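Local atomic coordinates of transcriptional regulator (PDB entry 4IVN), a protein that represses transcription of the nan genes for sialic acid catabolism and binds the pathway intermediate N-acetylmannosamine 6-phosphate. Residues S206-N211 with T220-A225; Q39-L44 with H212-S217. All coordinates share one frame; numbering follows the deposited sequence.

Overall arrangement
Both contacts involve strands 204-208 and 221-224 or the loop that joins them, but they do different work. Contact 1 (206-211 with 220-225) is largely buried and local in sequence, joining two neighbouring parallel strands of the SIS domain through regular backbone hydrogen bonds, with apolar packing on both faces. Contact 2 (39-44 with 212-217) is only partly buried and joins segments more than 160 residues apart: the start of a helix of the helix-turn-helix domain meets the loop between those same strands, and one threonine hydroxyl makes the direct hydrogen bond, with a carboxylate and a second threonine packing beside it. The two meet where Ile210 packs on Thr40 and Asp43, and where Met222 touches Ser216.

Contact 1. Residues S206-N211 with T220-A225; sequences SLTNIN and TEMLVA
Ala225 N donates to Thr208 O at 2.8 Å, almost straight at the hydrogen (175°). It is the last rung of a parallel ladder in which Leu223 lies between Ser206 and Thr208: Leu223 N donates to Ser206 O, and Thr208 N to Leu223 O at 3.2 Å. Ser206 N, bonded to Glu221 O, opens the series. Where the strands end, a water donates to both Asn209 O and Ala225 O, carrying the pairing one step further.

On one face of the sheet, Met222 reaches across to the neighbouring strand. Its CE lies 3.7 Å from Ser206 CB and also touches Thr208 CG2, the methionine chain crossing the threonine at about a right angle. Val224 turns CG2, anti to its own carbonyl carbon, to within 3.6 Å of Asn211 OD1; the same methyl meets Thr208 OG1. That hydroxyl donates to Ile210 O (2.9 Å from Thr208 OG1), tying the chain leaving the strand back onto it. The other face carries Leu207 and Leu223, which lie side by side and point the same way, Leu207 CD2 against Leu223 CB at 3.8 Å. Helix 237-257 covers both leucines, and helix 114-126 packs on Leu223. Glu221 turns its carboxylate away to a salt bridge with Arg119.

The pair is the fourth and fifth strands of the five-stranded parallel sheet, order 2-1-3-4-5, packed with helices as in the SIS domain's alpha/beta fold, and Asn209, just past strand 204-208, brings its side chain to about 7 Å from the bound N-acetylmannosamine 6-phosphate.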
ATOM      1  N   SER A 206       9.372   5.733  14.044  1.00 32.33           N
ATOM      2  CA  SER A 206       8.991   6.456  12.834  1.00 34.46           C
ATOM      3  C   SER A 206       9.365   5.655  11.618  1.00 35.82           C
ATOM      4  O   SER A 206      10.464   5.087  11.567  1.00 29.64           O
ATOM      5  CB  SER A 206       9.740   7.780  12.770  1.00 34.89           C
ATOM      6  OG  SER A 206       9.090   8.567  13.723  1.00 42.02           O
ATOM      7  N   LEU A 207       8.453   5.651  10.646  1.00 31.44           N
ATOM      8  CA  LEU A 207       8.755   5.044   9.354  1.00 32.99           C
ATOM      9  C   LEU A 207       8.743   6.110   8.297  1.00 33.08           C
ATOM     10  O   LEU A 207       7.668   6.592   7.970  1.00 31.37           O
ATOM     11  CB  LEU A 207       7.706   4.038   8.994  1.00 33.46           C
ATOM     12  CG  LEU A 207       7.494   2.828   9.901  1.00 36.75           C
ATOM     13  CD1 LEU A 207       6.582   1.815   9.191  1.00 37.87           C
ATOM     14  CD2 LEU A 207       8.834   2.128  10.251  1.00 36.79           C
ATOM     15  N   THR A 208       9.918   6.513   7.758  1.00 33.65           N
ATOM     16  CA  THR A 208       9.965   7.744   6.909  1.00 32.07           C
ATOM     17  C   THR A 208      10.847   7.425   5.727  1.00 32.35           C
ATOM     18  O   THR A 208      11.283   6.277   5.556  1.00 31.69           O
ATOM     19  CB  THR A 208      10.746   8.890   7.632  1.00 39.50           C
ATOM     20  OG1 THR A 208      12.134   8.465   7.729  1.00 38.53           O
ATOM     21  CG2 THR A 208      10.252   9.031   8.977  1.00 38.41           C
ATOM     22  N   ASN A 209      11.090   8.434   4.897  1.00 29.32           N
ATOM     23  CA  ASN A 209      12.035   8.296   3.797  1.00 28.54           C
ATOM     24  C   ASN A 209      13.079   9.394   3.900  1.00 32.85           C
ATOM     25  O   ASN A 209      13.687   9.765   2.902  1.00 33.31           O
ATOM     26  CB  ASN A 209      11.277   8.487   2.418  1.00 28.95           C
ATOM     27  CG  ASN A 209      10.275   7.378   2.135  1.00 32.49           C
ATOM     28  OD1 ASN A 209      10.466   6.575   1.209  1.00 32.62           O
ATOM     29  ND2 ASN A 209       9.175   7.387   2.828  1.00 25.74           N
ATOM     30  N   ILE A 210      13.351   9.859   5.120  1.00 31.45           N
ATOM     31  CA  ILE A 210      14.401  10.825   5.290  1.00 37.91           C
ATOM     32  C   ILE A 210      15.052  10.633   6.685  1.00 34.78           C
ATOM     33  O   ILE A 210      14.371  10.325   7.649  1.00 37.20           O
ATOM     34  CB  ILE A 210      13.870  12.268   5.015  1.00 38.91           C
ATOM     35  CG1 ILE A 210      15.024  13.212   4.794  1.00 42.64           C
ATOM     36  CG2 ILE A 210      12.965  12.735   6.077  1.00 36.54           C
ATOM     37  CD1 ILE A 210      15.083  13.660   3.358  1.00 42.06           C
ATOM     38  N   ASN A 211      16.365  10.714   6.739  1.00 37.89           N
ATOM     39  CA  ASN A 211      17.074  10.591   8.011  1.00 41.85           C
ATOM     40  C   ASN A 211      16.826  11.651   9.049  1.00 40.68           C
ATOM     41  O   ASN A 211      16.761  11.326  10.231  1.00 43.80           O
ATOM     42  CB  ASN A 211      18.583  10.413   7.751  1.00 41.05           C
ATOM     43  CG  ASN A 211      18.833   9.110   7.055  1.00 45.85           C
ATOM     44  OD1 ASN A 211      18.633   8.054   7.638  1.00 48.31           O
ATOM     45  ND2 ASN A 211      19.089   9.164   5.767  1.00 52.29           N
ATOM     46  N   THR A 220      11.688   7.177  19.182  1.00 38.05           N
ATOM     47  CA  THR A 220      12.529   6.268  19.975  1.00 38.09           C
ATOM     48  C   THR A 220      13.429   5.511  18.996  1.00 39.19           C
ATOM     49  O   THR A 220      14.557   5.210  19.312  1.00 35.37           O
ATOM     50  CB  THR A 220      11.692   5.315  20.876  1.00 34.27           C
ATOM     51  OG1 THR A 220      10.709   6.081  21.595  1.00 37.58           O
ATOM     52  CG2 THR A 220      12.506   4.574  21.952  1.00 38.08           C
ATOM     53  N   GLU A 221      12.868   5.095  17.854  1.00 34.90           N
ATOM     54  CA  GLU A 221      13.579   4.409  16.807  1.00 31.87           C
ATOM     55  C   GLU A 221      13.118   4.928  15.430  1.00 35.52           C
ATOM     56  O   GLU A 221      12.016   5.478  15.331  1.00 33.00           O
ATOM     57  CB  GLU A 221      13.230   2.902  16.825  1.00 31.94           C
ATOM     58  CG  GLU A 221      13.352   2.180  18.195  1.00 36.88           C
ATOM     59  CD  GLU A 221      14.789   1.861  18.692  1.00 46.37           C
ATOM     60  OE1 GLU A 221      15.768   2.143  17.932  1.00 41.04           O
ATOM     61  OE2 GLU A 221      14.924   1.282  19.858  1.00 47.92           O
ATOM     62  N   MET A 222      13.881   4.687  14.365  1.00 32.33           N
ATOM     63  CA  MET A 222      13.421   5.102  13.031  1.00 40.30           C
ATOM     64  C   MET A 222      13.802   4.017  12.031  1.00 40.55           C
ATOM     65  O   MET A 222      14.859   3.442  12.151  1.00 41.03           O
ATOM     66  CB  MET A 222      14.200   6.342  12.555  1.00 44.61           C
ATOM     67  CG  MET A 222      13.579   7.691  12.858  1.00 54.18           C
ATOM     68  SD  MET A 222      13.736   8.835  11.430  1.00 54.83           S
ATOM     69  CE  MET A 222      12.523  10.070  11.917  1.00 49.94           C
ATOM     70  N   LEU A 223      12.969   3.772  11.038  1.00 37.67           N
ATOM     71  CA  LEU A 223      13.404   2.930   9.900  1.00 40.48           C
ATOM     72  C   LEU A 223      13.205   3.878   8.733  1.00 38.74           C
ATOM     73  O   LEU A 223      12.238   4.586   8.720  1.00 34.30           O
ATOM     74  CB  LEU A 223      12.556   1.681   9.749  1.00 42.92           C
ATOM     75  CG  LEU A 223      12.766   0.564  10.772  1.00 45.92           C
ATOM     76  CD1 LEU A 223      12.010  -0.687  10.377  1.00 38.40           C
ATOM     77  CD2 LEU A 223      14.252   0.263  11.003  1.00 47.31           C
ATOM     78  N   VAL A 224      14.187   3.941   7.844  1.00 35.69           N
ATOM     79  CA  VAL A 224      14.224   4.902   6.752  1.00 33.42           C
ATOM     80  C   VAL A 224      14.186   4.197   5.421  1.00 34.94           C
ATOM     81  O   VAL A 224      15.049   3.423   5.115  1.00 34.78           O
ATOM     82  CB  VAL A 224      15.498   5.784   6.893  1.00 38.13           C
ATOM     83  CG1 VAL A 224      15.697   6.689   5.651  1.00 34.99           C
ATOM     84  CG2 VAL A 224      15.395   6.577   8.207  1.00 32.84           C
ATOM     85  N   ALA A 225      13.188   4.474   4.612  1.00 33.01           N
ATOM     86  CA  ALA A 225      13.093   3.902   3.235  1.00 35.36           C
ATOM     87  C   ALA A 225      13.795   4.869   2.259  1.00 37.67           C
ATOM     88  O   ALA A 225      13.875   6.088   2.552  1.00 39.05           O
ATOM     89  CB  ALA A 225      11.549   3.800   2.892  1.00 32.89           C
TER
HETATM   90  O   HOH W   1      15.904   7.864   2.023  1.00 40.86           O

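Contact 2. Residues Q39-L44 with H212-S217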
ATOM      1  N   GLN A  39      14.837  18.043   0.713  1.00 34.59           N
ATOM      2  CA  GLN A  39      15.380  18.174   2.066  1.00 32.55           C
ATOM      3  C   GLN A  39      14.296  18.724   2.964  1.00 34.18           C
ATOM      4  O   GLN A  39      13.491  19.521   2.505  1.00 35.04           O
ATOM      5  CB  GLN A  39      16.568  19.176   2.094  1.00 34.84           C
ATOM      6  CG  GLN A  39      17.808  18.625   1.375  1.00 39.65           C
ATOM      7  CD  GLN A  39      19.052  19.514   1.517  1.00 41.60           C
ATOM      8  OE1 GLN A  39      19.171  20.299   2.460  1.00 41.02           O
ATOM      9  NE2 GLN A  39      19.985  19.361   0.589  1.00 40.35           N
ATOM     10  N   THR A  40      14.354  18.323   4.217  1.00 34.94           N
ATOM     11  CA  THR A  40      13.515  18.848   5.269  1.00 36.19           C
ATOM     12  C   THR A  40      14.137  20.106   5.844  1.00 34.18           C
ATOM     13  O   THR A  40      15.293  20.420   5.547  1.00 36.16           O
ATOM     14  CB  THR A  40      13.318  17.820   6.402  1.00 34.41           C
ATOM     15  OG1 THR A  40      14.562  17.615   7.105  1.00 33.29           O
ATOM     16  CG2 THR A  40      12.788  16.517   5.807  1.00 30.81           C
ATOM     17  N   ILE A  41      13.384  20.840   6.666  1.00 34.84           N
ATOM     18  CA  ILE A  41      14.004  22.046   7.267  1.00 36.82           C
ATOM     19  C   ILE A  41      15.217  21.590   8.070  1.00 38.44           C
ATOM     20  O   ILE A  41      16.262  22.308   8.101  1.00 37.24           O
ATOM     21  CB  ILE A  41      12.997  22.860   8.092  1.00 36.95           C
ATOM     22  CG1 ILE A  41      13.634  24.162   8.556  1.00 40.02           C
ATOM     23  CG2 ILE A  41      12.311  21.969   9.139  1.00 32.81           C
ATOM     24  CD1 ILE A  41      12.580  25.084   9.136  1.00 43.04           C
ATOM     25  N   THR A  42      15.104  20.377   8.660  1.00 35.28           N
ATOM     26  CA  THR A  42      16.139  19.804   9.592  1.00 36.89           C
ATOM     27  C   THR A  42      17.413  19.513   8.777  1.00 35.03           C
ATOM     28  O   THR A  42      18.518  19.850   9.191  1.00 35.95           O
ATOM     29  CB  THR A  42      15.659  18.526  10.355  1.00 36.99           C
ATOM     30  OG1 THR A  42      14.292  18.687  10.763  1.00 39.80           O
ATOM     31  CG2 THR A  42      16.497  18.201  11.583  1.00 39.76           C
ATOM     32  N   ASP A  43      17.248  19.022   7.562  1.00 35.09           N
ATOM     33  CA  ASP A  43      18.434  18.837   6.652  1.00 36.36           C
ATOM     34  C   ASP A  43      19.063  20.133   6.209  1.00 38.06           C
ATOM     35  O   ASP A  43      20.296  20.282   6.250  1.00 43.89           O
ATOM     36  CB  ASP A  43      18.012  18.171   5.325  1.00 37.67           C
ATOM     37  CG  ASP A  43      17.674  16.695   5.488  1.00 39.98           C
ATOM     38  OD1 ASP A  43      18.398  15.960   6.207  1.00 41.53           O
ATOM     39  OD2 ASP A  43      16.697  16.271   4.829  1.00 43.89           O
ATOM     40  N   LEU A  44      18.243  21.066   5.733  1.00 39.04           N
ATOM     41  CA  LEU A  44      18.800  22.361   5.220  1.00 40.82           C
ATOM     42  C   LEU A  44      19.616  23.071   6.309  1.00 43.83           C
ATOM     43  O   LEU A  44      20.700  23.632   6.038  1.00 44.18           O
ATOM     44  CB  LEU A  44      17.675  23.276   4.784  1.00 39.47           C
ATOM     45  CG  LEU A  44      18.147  24.559   4.112  1.00 45.48           C
ATOM     46  CD1 LEU A  44      19.183  24.276   3.044  1.00 41.22           C
ATOM     47  CD2 LEU A  44      16.971  25.322   3.549  1.00 39.47           C
ATOM     48  N   HIS A 212      16.723  12.929   8.636  1.00 38.59           N
ATOM     49  CA  HIS A 212      16.517  13.993   9.633  1.00 35.64           C
ATOM     50  C   HIS A 212      15.312  14.817   9.358  1.00 34.41           C
ATOM     51  O   HIS A 212      15.081  15.242   8.212  1.00 32.84           O
ATOM     52  CB  HIS A 212      17.720  14.900   9.669  1.00 40.20           C
ATOM     53  CG  HIS A 212      19.025  14.139   9.817  1.00 42.85           C
ATOM     54  ND1 HIS A 212      19.521  13.787  11.031  1.00 43.91           N
ATOM     55  CD2 HIS A 212      19.930  13.682   8.869  1.00 45.33           C
ATOM     56  CE1 HIS A 212      20.664  13.107  10.845  1.00 45.23           C
ATOM     57  NE2 HIS A 212      20.926  13.072   9.528  1.00 45.75           N
ATOM     58  N   SER A 213      14.551  15.137  10.391  1.00 34.33           N
ATOM     59  CA  SER A 213      13.269  15.726  10.103  1.00 34.29           C
ATOM     60  C   SER A 213      12.800  16.122  11.490  1.00 35.78           C
ATOM     61  O   SER A 213      13.349  15.629  12.470  1.00 35.38           O
ATOM     62  CB  SER A 213      12.344  14.651   9.454  1.00 33.85           C
ATOM     63  OG  SER A 213      11.722  13.857  10.512  1.00 32.85           O
ATOM     64  N   PRO A 214      11.764  16.987  11.587  1.00 36.80           N
ATOM     65  CA  PRO A 214      11.128  17.310  12.883  1.00 37.15           C
ATOM     66  C   PRO A 214      10.723  16.047  13.680  1.00 35.29           C
ATOM     67  O   PRO A 214      10.764  15.989  14.956  1.00 33.57           O
ATOM     68  CB  PRO A 214       9.866  18.049  12.437  1.00 35.96           C
ATOM     69  CG  PRO A 214      10.264  18.763  11.158  1.00 38.66           C
ATOM     70  CD  PRO A 214      11.278  17.863  10.484  1.00 36.72           C
ATOM     71  N   LEU A 215      10.253  15.047  12.946  1.00 35.02           N
ATOM     72  CA  LEU A 215       9.835  13.788  13.553  1.00 33.68           C
ATOM     73  C   LEU A 215      10.985  13.017  14.184  1.00 35.35           C
ATOM     74  O   LEU A 215      10.842  12.333  15.231  1.00 37.01           O
ATOM     75  CB  LEU A 215       8.982  12.951  12.534  1.00 31.71           C
ATOM     76  CG  LEU A 215       8.332  11.622  13.015  1.00 32.73           C
ATOM     77  CD1 LEU A 215       7.350  11.890  14.144  1.00 34.91           C
ATOM     78  CD2 LEU A 215       7.530  10.921  11.858  1.00 26.48           C
ATOM     79  N   SER A 216      12.193  13.103  13.612  1.00 39.82           N
ATOM     80  CA  SER A 216      13.275  12.312  14.248  1.00 43.87           C
ATOM     81  C   SER A 216      13.597  12.696  15.676  1.00 42.67           C
ATOM     82  O   SER A 216      13.946  11.842  16.467  1.00 44.91           O
ATOM     83  CB  SER A 216      14.531  12.188  13.370  1.00 43.28           C
ATOM     84  OG  SER A 216      14.845  13.448  12.939  1.00 43.21           O
ATOM     85  N   SER A 217      13.369  13.929  16.080  1.00 40.28           N
ATOM     86  CA  SER A 217      13.669  14.242  17.432  1.00 40.42           C
ATOM     87  C   SER A 217      12.472  13.849  18.330  1.00 44.89           C
ATOM     88  O   SER A 217      12.479  14.122  19.504  1.00 44.04           O
ATOM     89  CB  SER A 217      14.001  15.758  17.550  1.00 48.70           C
ATOM     90  OG  SER A 217      12.779  16.482  17.613  1.00 54.10           O
TER
HETATM   91  O   HOH W   2      18.124  13.477   6.099  1.00 44.36           O
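Thr42 lays its side chain over the backbone where His212 passes into Ser213 and Pro214, OG1 reaching the proline end while CG2 approaches His212 CB at a distance of 4.0 Å. The threonine and the proline ring slide past each other in opposite directions, and Thr42 OG1 sits 3.1 Å from Pro214 CD. Beside them Ile41 CG2 makes a looser apolar contact with Pro214 CG.

Thr40 supplies the direct hydrogen bond. Its OG1 donates to His212 O at 2.7 Å, coming from 33° outside the carbonyl plane, and accepts from Asp43 N. OG1 stands between the backbone N and the carbonyl carbon (chi1 68°), where both partners can grip it. Thr40 N in turn donates to Asp43 OD2 over 3.2 Å, meeting the anti side of the carboxylate. These reciprocal bonds form a capping box with Thr40 as the N-cap of helix 41-48, in the helix-turn-helix domain; one hydroxyl thus both caps the helix and ties it to the SIS domain.

Asp43 OD1 approaches the edge of the His212 ring, 3.8 Å from His212 CD2, with carboxylate and ring planes 86° apart. A water lies between Asp43 OD1 and His212 N and accepts from the latter; its approach to Asp43 OD1 is unusually short, so this bridge is less certain than the threonine bond.

Within the loop, Ser216 OG donates to Ser213 O at 2.7 Å, in the carbonyl plane on a lone pair, while Ser213 OG accepts from Ser216 N in an ST motif. Ser186 packs against both Thr40 and Pro214.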